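Local coordinates for solute Binding Protein BlMnBP1, Blac_00780 in complex with mannopentaose (Bifidobacterium, PDB 6I5W), which binds manno-oligosaccharides as one of two solute-binding proteins of an ABC transporter and probably hands them over for uptake during growth on beta-mannan, at residues Asp69-Arg74 / Met86-Asp91; Ala186-Ile191 / Leu385-Gly390; Val271-Gln276 / Lys336-Ile341. All coordinates share one frame; numbering follows the deposited sequence.

Contact 1: residues Asp69-Arg74 / Met86-Asp91; sequences DSALTR and MIPAVD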
loop_
_atom_site.group_PDB
_atom_site.type_symbol
_atom_site.label_atom_id
_atom_site.label_comp_id
_atom_site.label_asym_id
_atom_site.label_seq_id
_atom_site.Cartn_x
_atom_site.Cartn_y
_atom_site.Cartn_z
ATOM N N ASP A 69 -8.584 0.159 -11.348
ATOM C CA ASP A 69 -9.739 -0.136 -12.189
ATOM C C ASP A 69 -9.348 -0.857 -13.486
ATOM O O ASP A 69 -10.095 -1.722 -13.948
ATOM C CB ASP A 69 -10.513 1.157 -12.493
ATOM C CG ASP A 69 -11.393 1.620 -11.315
ATOM O OD1 ASP A 69 -12.031 0.768 -10.659
ATOM O OD2 ASP A 69 -11.449 2.845 -11.030
ATOM N N SER A 70 -8.190 -0.561 -14.072
ATOM C CA SER A 70 -7.838 -1.175 -15.346
ATOM C C SER A 70 -7.427 -2.643 -15.176
ATOM O O SER A 70 -7.790 -3.500 -15.998
ATOM C CB SER A 70 -6.722 -0.372 -16.015
ATOM O OG SER A 70 -6.491 -0.802 -17.352
ATOM N N ALA A 71 -6.696 -2.966 -14.104
ATOM C CA ALA A 71 -6.299 -4.357 -13.919
ATOM C C ALA A 71 -7.477 -5.231 -13.562
ATOM O O ALA A 71 -7.509 -6.410 -13.933
ATOM C CB ALA A 71 -5.240 -4.482 -12.828
ATOM N N LEU A 72 -8.428 -4.687 -12.819
ATOM C CA LEU A 72 -9.626 -5.443 -12.488
ATOM C C LEU A 72 -10.449 -5.734 -13.736
ATOM O O LEU A 72 -11.015 -6.818 -13.874
ATOM C CB LEU A 72 -10.459 -4.670 -11.472
ATOM C CG LEU A 72 -10.511 -5.242 -10.062
ATOM C CD1 LEU A 72 -11.350 -4.325 -9.195
ATOM C CD2 LEU A 72 -11.101 -6.606 -10.048
ATOM N N THR A 73 -10.536 -4.777 -14.654
ATOM C CA THR A 73 -11.232 -5.032 -15.902
ATOM C C THR A 73 -10.559 -6.151 -16.688
ATOM O O THR A 73 -11.208 -7.118 -17.078
ATOM C CB THR A 73 -11.286 -3.765 -16.742
ATOM O OG1 THR A 73 -12.021 -2.779 -16.039
ATOM C CG2 THR A 73 -11.977 -4.057 -18.080
ATOM N N ARG A 74 -9.253 -6.041 -16.926
ATOM C CA ARG A 74 -8.569 -7.080 -17.672
ATOM C C ARG A 74 -8.767 -8.421 -17.007
ATOM O O ARG A 74 -9.030 -9.425 -17.666
ATOM C CB ARG A 74 -7.072 -6.776 -17.796
ATOM C CG ARG A 74 -6.762 -5.513 -18.603
ATOM C CD ARG A 74 -6.818 -5.774 -20.118
ATOM N NE ARG A 74 -5.754 -6.676 -20.523
ATOM C CZ ARG A 74 -4.562 -6.283 -20.941
ATOM N NH1 ARG A 74 -4.280 -4.988 -21.022
ATOM N NH2 ARG A 74 -3.658 -7.196 -21.279
ATOM N N MET A 86 0.197 -6.985 -11.319
ATOM C CA MET A 86 0.045 -6.649 -9.911
ATOM C C MET A 86 -1.399 -6.931 -9.498
ATOM O O MET A 86 -2.344 -6.545 -10.186
ATOM C CB MET A 86 0.408 -5.192 -9.703
ATOM C CG MET A 86 1.823 -4.827 -10.194
ATOM S SD MET A 86 3.000 -6.129 -9.814
ATOM C CE MET A 86 3.595 -5.684 -8.215
ATOM N N ILE A 87 -1.586 -7.653 -8.405
ATOM C CA ILE A 87 -2.920 -8.152 -8.076
ATOM C C ILE A 87 -3.812 -7.023 -7.565
ATOM O O ILE A 87 -3.466 -6.292 -6.607
ATOM C CB ILE A 87 -2.837 -9.305 -7.062
ATOM C CG1 ILE A 87 -2.159 -10.519 -7.708
ATOM C CG2 ILE A 87 -4.222 -9.687 -6.578
ATOM C CD1 ILE A 87 -1.734 -11.615 -6.727
ATOM N N PRO A 88 -4.984 -6.822 -8.225
ATOM C CA PRO A 88 -5.898 -5.758 -7.782
ATOM C C PRO A 88 -6.818 -6.243 -6.678
ATOM O O PRO A 88 -6.613 -7.318 -6.121
ATOM C CB PRO A 88 -6.658 -5.384 -9.060
ATOM C CG PRO A 88 -6.468 -6.538 -10.006
ATOM C CD PRO A 88 -5.496 -7.523 -9.412
ATOM N N ALA A 89 -7.830 -5.462 -6.334
ATOM C CA ALA A 89 -8.584 -5.734 -5.120
ATOM C C ALA A 89 -9.631 -6.802 -5.396
ATOM O O ALA A 89 -10.808 -6.517 -5.614
ATOM C CB ALA A 89 -9.228 -4.456 -4.589
ATOM N N VAL A 90 -9.212 -8.061 -5.367
ATOM C CA VAL A 90 -10.138 -9.179 -5.507
ATOM C C VAL A 90 -10.142 -9.986 -4.222
ATOM O O VAL A 90 -9.105 -10.096 -3.555
ATOM C CB VAL A 90 -9.810 -10.057 -6.728
ATOM C CG1 VAL A 90 -10.010 -9.240 -7.986
ATOM C CG2 VAL A 90 -8.393 -10.584 -6.670
ATOM N N ASP A 91 -11.322 -10.484 -3.845
ATOM C CA ASP A 91 -11.449 -11.253 -2.618
ATOM C C ASP A 91 -10.445 -12.393 -2.661
ATOM O O ASP A 91 -10.150 -12.937 -3.724
ATOM C CB ASP A 91 -12.865 -11.805 -2.458
ATOM C CG ASP A 91 -13.924 -10.705 -2.417
ATOM O OD1 ASP A 91 -13.628 -9.611 -1.887
ATOM O OD2 ASP A 91 -15.057 -10.934 -2.925
#

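Contact 2: residues Ala186-Ile191 / Leu385-Gly390; sequences AWDQYI and LGINNG. With BMA (beta-D-mannopyranose), chain B; BMA (beta-D-mannopyranose), chain C; BMA (beta-D-mannopyranose), chain D.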
loop_
_atom_site.group_PDB
_atom_site.type_symbol
_atom_site.label_atom_id
_atom_site.label_comp_id
_atom_site.label_asym_id
_atom_site.label_seq_id
_atom_site.Cartn_x
_atom_site.Cartn_y
_atom_site.Cartn_z
ATOM N N ALA A 186 -5.820 5.219 0.574
ATOM C CA ALA A 186 -4.688 4.914 1.430
ATOM C C ALA A 186 -4.950 5.098 2.943
ATOM O O ALA A 186 -4.291 4.445 3.763
ATOM C CB ALA A 186 -3.490 5.815 1.055
ATOM N N TRP A 187 -5.866 5.992 3.336
ATOM C CA TRP A 187 -6.120 6.219 4.755
ATOM C C TRP A 187 -6.673 4.991 5.482
ATOM O O TRP A 187 -6.476 4.894 6.709
ATOM C CB TRP A 187 -7.098 7.369 4.967
ATOM C CG TRP A 187 -6.498 8.691 4.698
ATOM C CD1 TRP A 187 -6.303 9.299 3.502
ATOM C CD2 TRP A 187 -5.993 9.584 5.682
ATOM N NE1 TRP A 187 -5.707 10.534 3.684
ATOM C CE2 TRP A 187 -5.514 10.725 5.027
ATOM C CE3 TRP A 187 -5.908 9.526 7.089
ATOM C CZ2 TRP A 187 -4.948 11.811 5.733
ATOM C CZ3 TRP A 187 -5.357 10.588 7.758
ATOM C CH2 TRP A 187 -4.873 11.711 7.074
ATOM N N ASP A 188 -7.317 4.059 4.756
ATOM C CA ASP A 188 -7.838 2.796 5.306
ATOM C C ASP A 188 -6.739 1.890 5.836
ATOM O O ASP A 188 -6.989 1.032 6.705
ATOM C CB ASP A 188 -8.617 2.015 4.235
ATOM C CG ASP A 188 -9.967 2.640 3.870
ATOM O OD1 ASP A 188 -10.434 3.572 4.577
ATOM O OD2 ASP A 188 -10.565 2.189 2.862
ATOM N N GLN A 189 -5.518 2.077 5.348
ATOM C CA GLN A 189 -4.392 1.223 5.712
ATOM C C GLN A 189 -3.830 1.535 7.084
ATOM O O GLN A 189 -2.965 0.796 7.560
ATOM C CB GLN A 189 -3.273 1.383 4.665
ATOM C CG GLN A 189 -3.701 0.911 3.247
ATOM C CD GLN A 189 -2.769 1.383 2.133
ATOM O OE1 GLN A 189 -1.655 1.884 2.390
ATOM N NE2 GLN A 189 -3.223 1.230 0.889
ATOM N N TYR A 190 -4.295 2.606 7.718
ATOM C CA TYR A 190 -3.774 3.012 9.002
ATOM C C TYR A 190 -4.696 2.685 10.165
ATOM O O TYR A 190 -4.273 2.843 11.305
ATOM C CB TYR A 190 -3.511 4.518 9.018
ATOM C CG TYR A 190 -2.486 4.997 8.071
ATOM C CD1 TYR A 190 -2.813 5.223 6.755
ATOM C CD2 TYR A 190 -1.182 5.243 8.484
ATOM C CE1 TYR A 190 -1.869 5.644 5.855
ATOM C CE2 TYR A 190 -0.224 5.657 7.588
ATOM C CZ TYR A 190 -0.570 5.860 6.259
ATOM O OH TYR A 190 0.326 6.284 5.304
ATOM N N ILE A 191 -5.923 2.178 9.919
ATOM C CA ILE A 191 -6.913 2.075 10.990
ATOM C C ILE A 191 -6.782 0.827 11.840
ATOM O O ILE A 191 -7.566 0.659 12.779
ATOM C CB ILE A 191 -8.327 2.158 10.381
ATOM C CG1 ILE A 191 -8.674 0.873 9.586
ATOM C CG2 ILE A 191 -8.408 3.400 9.478
ATOM C CD1 ILE A 191 -10.146 0.782 9.200
ATOM N N LEU A 385 -18.794 -0.318 2.152
ATOM C CA LEU A 385 -17.768 0.581 2.655
ATOM C C LEU A 385 -16.439 0.400 1.918
ATOM O O LEU A 385 -15.810 1.379 1.515
ATOM C CB LEU A 385 -17.572 0.365 4.149
ATOM C CG LEU A 385 -18.380 1.261 5.083
ATOM C CD1 LEU A 385 -17.951 0.988 6.500
ATOM C CD2 LEU A 385 -18.153 2.677 4.711
ATOM N N GLY A 386 -15.989 -0.828 1.729
ATOM C CA GLY A 386 -14.813 -1.006 0.923
ATOM C C GLY A 386 -13.561 -0.673 1.671
ATOM O O GLY A 386 -12.639 -0.073 1.110
ATOM N N ILE A 387 -13.536 -1.036 2.943
ATOM C CA ILE A 387 -12.383 -0.768 3.839
ATOM C C ILE A 387 -11.137 -1.367 3.179
ATOM O O ILE A 387 -11.187 -2.528 2.866
ATOM C CB ILE A 387 -12.621 -1.347 5.240
ATOM C CG1 ILE A 387 -13.764 -0.634 5.944
ATOM C CG2 ILE A 387 -11.354 -1.291 6.057
ATOM C CD1 ILE A 387 -13.521 0.828 6.121
ATOM N N ASN A 388 -10.075 -0.593 2.962
ATOM C CA ASN A 388 -8.808 -1.068 2.363
ATOM C C ASN A 388 -9.117 -1.808 1.076
ATOM O O ASN A 388 -8.648 -2.921 0.906
ATOM C CB ASN A 388 -8.052 -1.997 3.302
ATOM C CG ASN A 388 -6.642 -1.525 3.491
ATOM O OD1 ASN A 388 -5.890 -1.461 2.537
ATOM N ND2 ASN A 388 -6.299 -1.184 4.710
ATOM N N ASN A 389 -9.875 -1.182 0.202
ATOM C CA ASN A 389 -10.330 -1.852 -1.025
ATOM C C ASN A 389 -10.392 -0.843 -2.164
ATOM O O ASN A 389 -11.061 -1.151 -3.143
ATOM C CB ASN A 389 -11.652 -2.544 -0.716
ATOM C CG ASN A 389 -12.073 -3.501 -1.797
ATOM O OD1 ASN A 389 -12.696 -3.087 -2.767
ATOM N ND2 ASN A 389 -11.723 -4.767 -1.644
ATOM N N GLY A 390 -9.704 0.297 -2.051
ATOM C CA GLY A 390 -9.735 1.294 -3.088
ATOM C C GLY A 390 -11.016 2.081 -3.177
ATOM O O GLY A 390 -11.140 2.908 -4.092
HETATM C C1 BMA B . -2.736 -2.903 -0.885
HETATM C C2 BMA B . -3.342 -4.327 -1.179
HETATM C C3 BMA B . -4.223 -4.734 0.030
HETATM C C4 BMA B . -3.343 -4.551 1.336
HETATM C C5 BMA B . -3.074 -3.034 1.452
HETATM C C6 BMA B . -2.554 -2.592 2.778
HETATM O O2 BMA B . -2.288 -5.309 -1.329
HETATM O O3 BMA B . -4.787 -6.007 -0.116
HETATM O O4 BMA B . -3.925 -5.015 2.500
HETATM O O5 BMA B . -2.144 -2.781 0.421
HETATM O O6 BMA B . -1.478 -3.416 3.118
HETATM C C1 BMA C . -0.198 0.690 -3.239
HETATM C C2 BMA C . 0.409 0.446 -1.894
HETATM C C3 BMA C . -0.051 -0.935 -1.489
HETATM C C4 BMA C . -1.536 -1.164 -1.669
HETATM C C5 BMA C . -2.071 -0.659 -3.000
HETATM C C6 BMA C . -3.576 -0.589 -3.011
HETATM O O2 BMA C . 0.019 1.388 -0.884
HETATM O O3 BMA C . 0.334 -1.220 -0.137
HETATM O O4 BMA C . -1.689 -2.603 -1.692
HETATM O O5 BMA C . -1.571 0.638 -3.184
HETATM O O6 BMA C . -3.978 -0.190 -4.276
HETATM C C1 BMA D . -4.345 -6.118 3.042
HETATM C C2 BMA D . -3.796 -7.205 3.936
HETATM C C3 BMA D . -4.919 -8.129 4.437
HETATM C C4 BMA D . -6.295 -7.500 4.560
HETATM C C5 BMA D . -6.583 -6.516 3.436
HETATM C C6 BMA D . -7.892 -5.773 3.625
HETATM O O2 BMA D . -3.136 -6.676 5.050
HETATM O O3 BMA D . -4.568 -8.689 5.711
HETATM O O4 BMA D . -7.277 -8.540 4.523
HETATM O O5 BMA D . -5.522 -5.585 3.489
HETATM O O6 BMA D . -8.512 -5.640 2.348
HETATM O O HOH W 1 -9.915 1.656 0.582
#

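Contact 3: residues Val271-Gln276 / Lys336-Ile341; sequences VPQMKQ and KNEGGI. With BMA (beta-D-mannopyranose), chain E.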
loop_
_atom_site.group_PDB
_atom_site.type_symbol
_atom_site.label_atom_id
_atom_site.label_comp_id
_atom_site.label_asym_id
_atom_site.label_seq_id
_atom_site.Cartn_x
_atom_site.Cartn_y
_atom_site.Cartn_z
ATOM N N VAL A 271 8.520 7.509 -0.373
ATOM C CA VAL A 271 9.700 8.267 0.033
ATOM C C VAL A 271 10.640 8.480 -1.157
ATOM O O VAL A 271 10.912 9.641 -1.496
ATOM C CB VAL A 271 10.427 7.594 1.207
ATOM C CG1 VAL A 271 11.727 8.305 1.457
ATOM C CG2 VAL A 271 9.581 7.624 2.489
ATOM N N PRO A 272 11.117 7.411 -1.848
ATOM C CA PRO A 272 12.022 7.621 -3.002
ATOM C C PRO A 272 11.449 8.487 -4.106
ATOM O O PRO A 272 12.176 9.225 -4.768
ATOM C CB PRO A 272 12.262 6.203 -3.529
ATOM C CG PRO A 272 11.821 5.291 -2.473
ATOM C CD PRO A 272 10.795 5.986 -1.662
ATOM N N GLN A 273 10.158 8.390 -4.353
ATOM C CA GLN A 273 9.589 9.164 -5.440
ATOM C C GLN A 273 9.585 10.654 -5.100
ATOM O O GLN A 273 9.781 11.503 -5.977
ATOM C CB GLN A 273 8.170 8.682 -5.755
ATOM C CG GLN A 273 7.977 7.184 -5.697
ATOM C CD GLN A 273 6.734 6.736 -6.433
ATOM O OE1 GLN A 273 5.992 7.553 -6.995
ATOM N NE2 GLN A 273 6.496 5.434 -6.442
ATOM N N MET A 274 9.336 10.978 -3.831
ATOM C CA MET A 274 9.469 12.347 -3.354
ATOM C C MET A 274 10.920 12.813 -3.424
ATOM O O MET A 274 11.210 13.885 -3.960
ATOM C CB MET A 274 8.940 12.442 -1.922
ATOM C CG MET A 274 7.520 11.940 -1.767
ATOM S SD MET A 274 6.410 12.931 -2.742
ATOM C CE MET A 274 4.942 11.947 -2.520
ATOM N N LYS A 275 11.847 11.993 -2.927
ATOM C CA LYS A 275 13.252 12.366 -2.955
ATOM C C LYS A 275 13.712 12.719 -4.357
ATOM O O LYS A 275 14.307 13.781 -4.576
ATOM C CB LYS A 275 14.113 11.228 -2.404
ATOM C CG LYS A 275 13.820 10.866 -0.970
ATOM C CD LYS A 275 14.960 10.075 -0.319
ATOM C CE LYS A 275 14.965 10.264 1.202
ATOM N NZ LYS A 275 16.101 9.560 1.871
ATOM N N GLN A 276 13.477 11.822 -5.317
ATOM C CA GLN A 276 13.954 11.980 -6.681
ATOM C C GLN A 276 13.281 13.144 -7.392
ATOM O O GLN A 276 13.745 13.533 -8.463
ATOM C CB GLN A 276 13.689 10.694 -7.504
ATOM C CG GLN A 276 14.352 9.431 -6.964
ATOM C CD GLN A 276 13.730 8.130 -7.507
ATOM O OE1 GLN A 276 12.634 8.132 -8.100
ATOM N NE2 GLN A 276 14.419 7.011 -7.289
ATOM N N LYS A 336 14.640 -2.558 -2.323
ATOM C CA LYS A 336 15.615 -1.600 -1.776
ATOM C C LYS A 336 15.537 -0.310 -2.593
ATOM O O LYS A 336 15.442 0.723 -1.976
ATOM C CB LYS A 336 17.011 -2.222 -1.720
ATOM C CG LYS A 336 18.142 -1.260 -1.379
ATOM C CD LYS A 336 18.213 -0.791 0.074
ATOM C CE LYS A 336 19.441 0.054 0.361
ATOM N NZ LYS A 336 19.638 0.312 1.811
ATOM N N ASN A 337 15.508 -0.369 -3.925
ATOM C CA ASN A 337 15.519 0.840 -4.727
ATOM C C ASN A 337 14.267 1.664 -4.543
ATOM O O ASN A 337 14.309 2.889 -4.689
ATOM C CB ASN A 337 15.647 0.505 -6.204
ATOM C CG ASN A 337 16.951 -0.134 -6.528
ATOM O OD1 ASN A 337 17.905 -0.010 -5.757
ATOM N ND2 ASN A 337 17.000 -0.845 -7.645
ATOM N N GLU A 338 13.131 1.017 -4.303
ATOM C CA GLU A 338 11.857 1.706 -4.156
ATOM C C GLU A 338 11.488 1.945 -2.685
ATOM O O GLU A 338 10.310 2.134 -2.363
ATOM C CB GLU A 338 10.781 0.921 -4.917
ATOM C CG GLU A 338 10.993 0.971 -6.461
ATOM C CD GLU A 338 10.929 2.375 -7.043
ATOM O OE1 GLU A 338 10.060 3.151 -6.620
ATOM O OE2 GLU A 338 11.749 2.726 -7.938
ATOM N N GLY A 339 12.473 1.961 -1.805
ATOM C CA GLY A 339 12.290 2.456 -0.461
ATOM C C GLY A 339 11.739 1.444 0.503
ATOM O O GLY A 339 11.356 1.823 1.619
ATOM N N GLY A 340 11.682 0.174 0.115
ATOM C CA GLY A 340 10.965 -0.775 0.926
ATOM C C GLY A 340 11.829 -1.867 1.484
ATOM O O GLY A 340 13.055 -1.833 1.365
ATOM N N ILE A 341 11.175 -2.857 2.091
ATOM C CA ILE A 341 11.796 -4.019 2.710
ATOM C C ILE A 341 11.836 -5.155 1.690
ATOM O O ILE A 341 10.818 -5.428 1.057
ATOM C CB ILE A 341 11.033 -4.448 3.968
ATOM C CG1 ILE A 341 11.162 -3.375 5.049
ATOM C CG2 ILE A 341 11.499 -5.834 4.440
ATOM C CD1 ILE A 341 9.845 -3.054 5.708
HETATM C C1 BMA E . 3.133 6.865 -10.737
HETATM C C2 BMA E . 3.804 6.330 -9.497
HETATM C C3 BMA E . 2.926 5.228 -8.889
HETATM C C4 BMA E . 1.494 5.682 -8.781
HETATM C C5 BMA E . 0.986 6.268 -10.107
HETATM C C6 BMA E . -0.416 6.758 -9.978
HETATM O O1 BMA E . 3.960 7.895 -11.154
HETATM O O2 BMA E . 3.879 7.363 -8.579
HETATM O O3 BMA E . 3.502 4.871 -7.630
HETATM O O4 BMA E . 0.651 4.648 -8.435
HETATM O O5 BMA E . 1.862 7.365 -10.387
HETATM O O6 BMA E . -1.011 6.879 -11.240
HETATM O O HOH W 2 8.344 3.917 -5.074
#

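Contact 1: residues Asp69-Arg74 / Met86-Asp91
A beta-alpha-beta crossover of the solute-binding fold brings Ala71 and Leu72 of helix 67-77 against Pro88 and Val90 in the loop that follows strand 84-86. The evidence for the crossover is topological: strands 57-63 and 84-86 both pair in parallel with strand 22-28, and the helix links them. No hydrogen bond joins residues 69-74 to 86-91, so the contact rests on carbon meeting carbon. The CB of Ala71 points toward the loop and touches Pro88 CG at 3.7 Å. Because the alanine carries nothing beyond CB, the proline ring comes close to the helix backbone itself, with CG 3.9 Å from Leu72 N. Leu72 leans over the neighbouring part of the same ring, its CG lying 4.0 Å from Pro88 CB, and the two side chains cross obliquely. The chi1 of Leu72, -110°, is well away from a staggered value, a departure that accompanies the reach of its CD2 to Val90. Two residues before the proline, Met86 O receives a hydrogen bond from Tyr67 OH, a tie between this helix and the end of strand 84-86, while Phe95 of helix 95-98 packs on Val90. Ala89 is the centre of an inverse gamma turn, closed by a weak bond from Val90 N to Pro88 O, and the turn places Pro88 and Val90 where Leu72 can meet both. On the helix, Asp69 O accepts from Thr73 N and also from Thr73 OG1, at 3.0 Å, the two donors arriving from opposite faces of the carbonyl plane. Across the contact the shortest approach is 3.5 Å, where Leu72 CD2 and Val90 CG1 meet as the two side chains slide past each other in opposite directions.

Contact 2: residues Ala186-Ile191 / Leu385-Gly390
Asp188 OD2 is gripped by two groups: Asn388 N donates to it at 2.8 Å, and Lys394 NZ forms a salt bridge. A water also lies beside it, at a distance too short to be trusted. The Asn388 N-H...OD2 angle is 153°, and the donor comes from above the carboxylate plane. Tyr228 OH bonds the other oxygen, OD1, so that both oxygens are held, which limits the rotation of the group, and the nearby lysine would probably keep it ionised. With chi1 at -72°, CG sits anti to the carbonyl carbon, which brings the carboxylate to the backbone of 386-388. These two loops line the sugar cleft of the solute-binding fold, and both Gln189 and Asn388 belong to the glycan pocket. Their side chains cross at about a right angle, yet their amide planes are only 14° apart. Gln189 CG touches Asn388 OD1 at 3.3 Å, and the same oxygen lies 3.4 Å from C5 of the mannose of chain B. The neighbouring mannose, chain D, donates from O6 to Asn388 O at 3.1 Å, while Gln189 CG rests 3.7 Å from C6 of the chain B sugar. Away from the glycan, Ile191 CD1 meets Ile387 CG2 at 4.0 Å, with Tyr228 packed on Ile191 and Trp420 on Ile387.

Contact 3: residues Val271-Gln276 / Lys336-Ile341
Pro272 presses its ring on the end of helix 334-337, with CG 3.4 Å from the carbonyl carbon of Glu338 and 3.5 Å from Gly339 N. This is the tight part of the contact. Gly339, at positive phi, is the C-prime residue of a Schellman motif, whose inner bond runs from Gly339 N to Lys336 O. A side chain at Gly339 would head straight into Pro272, since a modelled CB falls only 2.6 Å from the proline CG. The other side is looser and holds a water: Gln273 NE2 and Glu338 OE1 stand 4.2 Å apart, too far for a direct bond. The water accepts from NE2 at 2.8 Å and also lies near OE1, though that second distance is doubtfully short. Glu338 has firmer partners in Arg30, which forms a salt bridge to OE1, and Tyr38, whose hydroxyl bonds OE2. Extended beyond CG, Gln273 carries its amide into the glycan pocket, where the mannose of chain E donates from O2 to Gln273 OE1 at 2.6 Å. NE2 of the same amide gives a second N-H to the sugar's O3 at 3.3 Å, with a fairly straight angle of 160°. A leucine at Gln273 would probably leave O2 and O3 of this mannose without their amide partners and the water at NE2 without its donor. Acceptor and donor thus engage two adjacent hydroxyls of one sugar ring, which sets the amide's orientation and is consistent with a site that senses the placement of O2 and O3.

Overall arrangement
Along the chain contact 1 closes first; contact 2 then opens, and contact 3 is nested within the long loop it closes. The centres of contacts 1 and 2 are about 16 Å apart, and they touch where Ala89 CB packs on Asn389 ND2, at 3.9 Å. The centre of contact 3 is about 24 Å from that of contact 1 and about 22 Å from that of contact 2, its nearest atoms about 10 Å from either. The strands beside contacts 1 and 3 belong to one mixed sheet: strand 84-86, leading into contact 1, pairs with 298-309, and Ile341 of contact 3 bonds to Gly131 of strand 123-139. The bound mannose chain spans the gap, so contacts 2 and 3 hold sugars at separate points of one elongated cleft.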